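Local coordinates for hypothetical protein PurS (Thermus thermophilus, PDB 2DGB) that is of unknown function here but belongs to the small PurS family, with a three-stranded antiparallel sheet and two helices in an assembly of two chains, at residues A[15-19]-A[20-24]. Numbering follows the deposited sequence.
Sequences GILDP and QGRAV
The buried side of this contact is the carboxylate of D18 against the backbone of G21. D18 OD1 accepts from G21 N at 2.8 Å, and the bond is fairly straight (163° at the hydrogen). The N-H reaches the oxygen from well above the carboxylate plane, 62° out of it. With chi1 at -175°, CG of D18 sits beside its own carbonyl carbon, and OD1 faces the N-H of G21 in the first turn. The other oxygen, OD2, accepts from V40 N of strand 37-49, so both carboxylate oxygens are engaged and the group is tied to helix and sheet at once. G21 has no side chain, and its CA comes within 4.0 Å of D18 OD2. D18 is thus the N-cap of helix 19-30, with P19 as the first residue of the helix, and the cap joins the loop after strand 3-12 to the helix start. The regular helical bonds begin here: R22 N donates to D18 O (3.0 Å) and A23 N to P19 O (2.9 Å). The exposed side is built differently. There the side chains of L17 and R22 cross at about a right angle. L17 CD1 lies over one face of the R22 guanidinium, 3.4 Å from CZ; its 3.0 Å approach to NE is shorter than normal contact and doubtful in detail. The R22 chain runs extended from CG to NE and passes alongside D18 O. One water, in the guanidinium plane at its edge, accepts from R22 NE and from the backbone N of the cap residue D18, each at 2.8 Å.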
ATOM      1  N   GLY A  15      -0.593 -11.639 -13.444  1.00 27.80           N
ATOM      2  CA  GLY A  15      -0.784 -13.017 -13.858  1.00 27.31           C
ATOM      3  C   GLY A  15      -1.385 -13.799 -12.707  1.00 26.78           C
ATOM      4  O   GLY A  15      -2.090 -14.784 -12.917  1.00 27.69           O
ATOM      5  N   ILE A  16      -1.101 -13.368 -11.479  1.00 25.52           N
ATOM      6  CA  ILE A  16      -1.657 -14.031 -10.301  1.00 23.06           C
ATOM      7  C   ILE A  16      -3.108 -13.577 -10.169  1.00 23.71           C
ATOM      8  O   ILE A  16      -3.405 -12.391 -10.287  1.00 22.37           O
ATOM      9  CB  ILE A  16      -0.899 -13.642  -9.001  1.00 20.65           C
ATOM     10  CG1 ILE A  16       0.575 -14.049  -9.101  1.00 19.95           C
ATOM     11  CG2 ILE A  16      -1.546 -14.318  -7.800  1.00 19.91           C
ATOM     12  CD1 ILE A  16       0.811 -15.551  -9.260  1.00 21.23           C
ATOM     13  N   LEU A  17      -4.014 -14.518  -9.936  1.00 23.52           N
ATOM     14  CA  LEU A  17      -5.425 -14.180  -9.799  1.00 22.73           C
ATOM     15  C   LEU A  17      -5.672 -13.373  -8.521  1.00 21.61           C
ATOM     16  O   LEU A  17      -5.253 -13.775  -7.439  1.00 23.04           O
ATOM     17  CB  LEU A  17      -6.264 -15.457  -9.780  1.00 23.31           C
ATOM     18  CG  LEU A  17      -7.776 -15.245  -9.747  1.00 25.94           C
ATOM     19  CD1 LEU A  17      -8.215 -14.594 -11.045  1.00 27.61           C
ATOM     20  CD2 LEU A  17      -8.484 -16.571  -9.550  1.00 26.20           C
ATOM     21  N   ASP A  18      -6.355 -12.237  -8.655  1.00 20.43           N
ATOM     22  CA  ASP A  18      -6.669 -11.370  -7.517  1.00 18.71           C
ATOM     23  C   ASP A  18      -8.188 -11.281  -7.338  1.00 18.44           C
ATOM     24  O   ASP A  18      -8.820 -10.322  -7.788  1.00 18.39           O
ATOM     25  CB  ASP A  18      -6.100  -9.966  -7.755  1.00 17.70           C
ATOM     26  CG  ASP A  18      -6.294  -9.040  -6.562  1.00 18.49           C
ATOM     27  OD1 ASP A  18      -7.098  -9.366  -5.663  1.00 17.03           O
ATOM     28  OD2 ASP A  18      -5.650  -7.970  -6.531  1.00 19.59           O
ATOM     29  N   PRO A  19      -8.791 -12.272  -6.657  1.00 17.34           N
ATOM     30  CA  PRO A  19     -10.241 -12.279  -6.439  1.00 17.85           C
ATOM     31  C   PRO A  19     -10.804 -11.044  -5.737  1.00 18.16           C
ATOM     32  O   PRO A  19     -11.854 -10.536  -6.121  1.00 18.13           O
ATOM     33  CB  PRO A  19     -10.468 -13.567  -5.638  1.00 18.36           C
ATOM     34  CG  PRO A  19      -9.168 -13.763  -4.922  1.00 19.19           C
ATOM     35  CD  PRO A  19      -8.153 -13.415  -5.981  1.00 17.06           C
ATOM     36  N   GLN A  20     -10.117 -10.563  -4.711  1.00 18.33           N
ATOM     37  CA  GLN A  20     -10.593  -9.388  -3.999  1.00 19.66           C
ATOM     38  C   GLN A  20     -10.647  -8.204  -4.968  1.00 18.59           C
ATOM     39  O   GLN A  20     -11.636  -7.472  -5.011  1.00 18.20           O
ATOM     40  CB  GLN A  20      -9.673  -9.080  -2.810  1.00 21.39           C
ATOM     41  CG  GLN A  20     -10.130  -7.909  -1.951  1.00 25.64           C
ATOM     42  CD  GLN A  20     -11.577  -8.038  -1.493  1.00 27.28           C
ATOM     43  OE1 GLN A  20     -12.022  -9.111  -1.085  1.00 26.00           O
ATOM     44  NE2 GLN A  20     -12.313  -6.933  -1.545  1.00 28.16           N
ATOM     45  N   GLY A  21      -9.588  -8.033  -5.755  1.00 18.89           N
ATOM     46  CA  GLY A  21      -9.553  -6.943  -6.716  1.00 19.96           C
ATOM     47  C   GLY A  21     -10.700  -7.062  -7.710  1.00 20.59           C
ATOM     48  O   GLY A  21     -11.313  -6.067  -8.100  1.00 20.82           O
ATOM     49  N   ARG A  22     -10.999  -8.288  -8.119  1.00 19.65           N
ATOM     50  CA  ARG A  22     -12.082  -8.511  -9.064  1.00 19.20           C
ATOM     51  C   ARG A  22     -13.418  -8.160  -8.423  1.00 18.49           C
ATOM     52  O   ARG A  22     -14.287  -7.577  -9.071  1.00 19.03           O
ATOM     53  CB  ARG A  22     -12.061  -9.963  -9.546  1.00 21.49           C
ATOM     54  CG  ARG A  22     -10.922 -10.230 -10.526  1.00 23.34           C
ATOM     55  CD  ARG A  22     -10.562 -11.702 -10.621  1.00 26.06           C
ATOM     56  NE  ARG A  22      -9.540 -11.941 -11.641  1.00 27.73           N
ATOM     57  CZ  ARG A  22      -9.797 -12.238 -12.912  1.00 28.94           C
ATOM     58  NH1 ARG A  22      -8.794 -12.431 -13.762  1.00 29.85           N
ATOM     59  NH2 ARG A  22     -11.052 -12.366 -13.332  1.00 25.86           N
ATOM     60  N   ALA A  23     -13.575  -8.500  -7.145  1.00 16.07           N
ATOM     61  CA  ALA A  23     -14.811  -8.192  -6.429  1.00 15.76           C
ATOM     62  C   ALA A  23     -14.999  -6.673  -6.335  1.00 16.60           C
ATOM     63  O   ALA A  23     -16.116  -6.169  -6.475  1.00 13.61           O
ATOM     64  CB  ALA A  23     -14.779  -8.807  -5.024  1.00 14.49           C
ATOM     65  N   VAL A  24     -13.904  -5.947  -6.107  1.00 14.81           N
ATOM     66  CA  VAL A  24     -13.975  -4.488  -5.998  1.00 16.45           C
ATOM     67  C   VAL A  24     -14.366  -3.841  -7.333  1.00 17.90           C
ATOM     68  O   VAL A  24     -15.163  -2.901  -7.366  1.00 16.79           O
ATOM     69  CB  VAL A  24     -12.625  -3.890  -5.515  1.00 16.99           C
ATOM     70  CG1 VAL A  24     -12.686  -2.372  -5.535  1.00 15.79           C
ATOM     71  CG2 VAL A  24     -12.314  -4.372  -4.090  1.00 15.00           C
TER
HETATM   72  O   HOH W   1      -6.860 -11.128 -11.176  1.00 26.20           O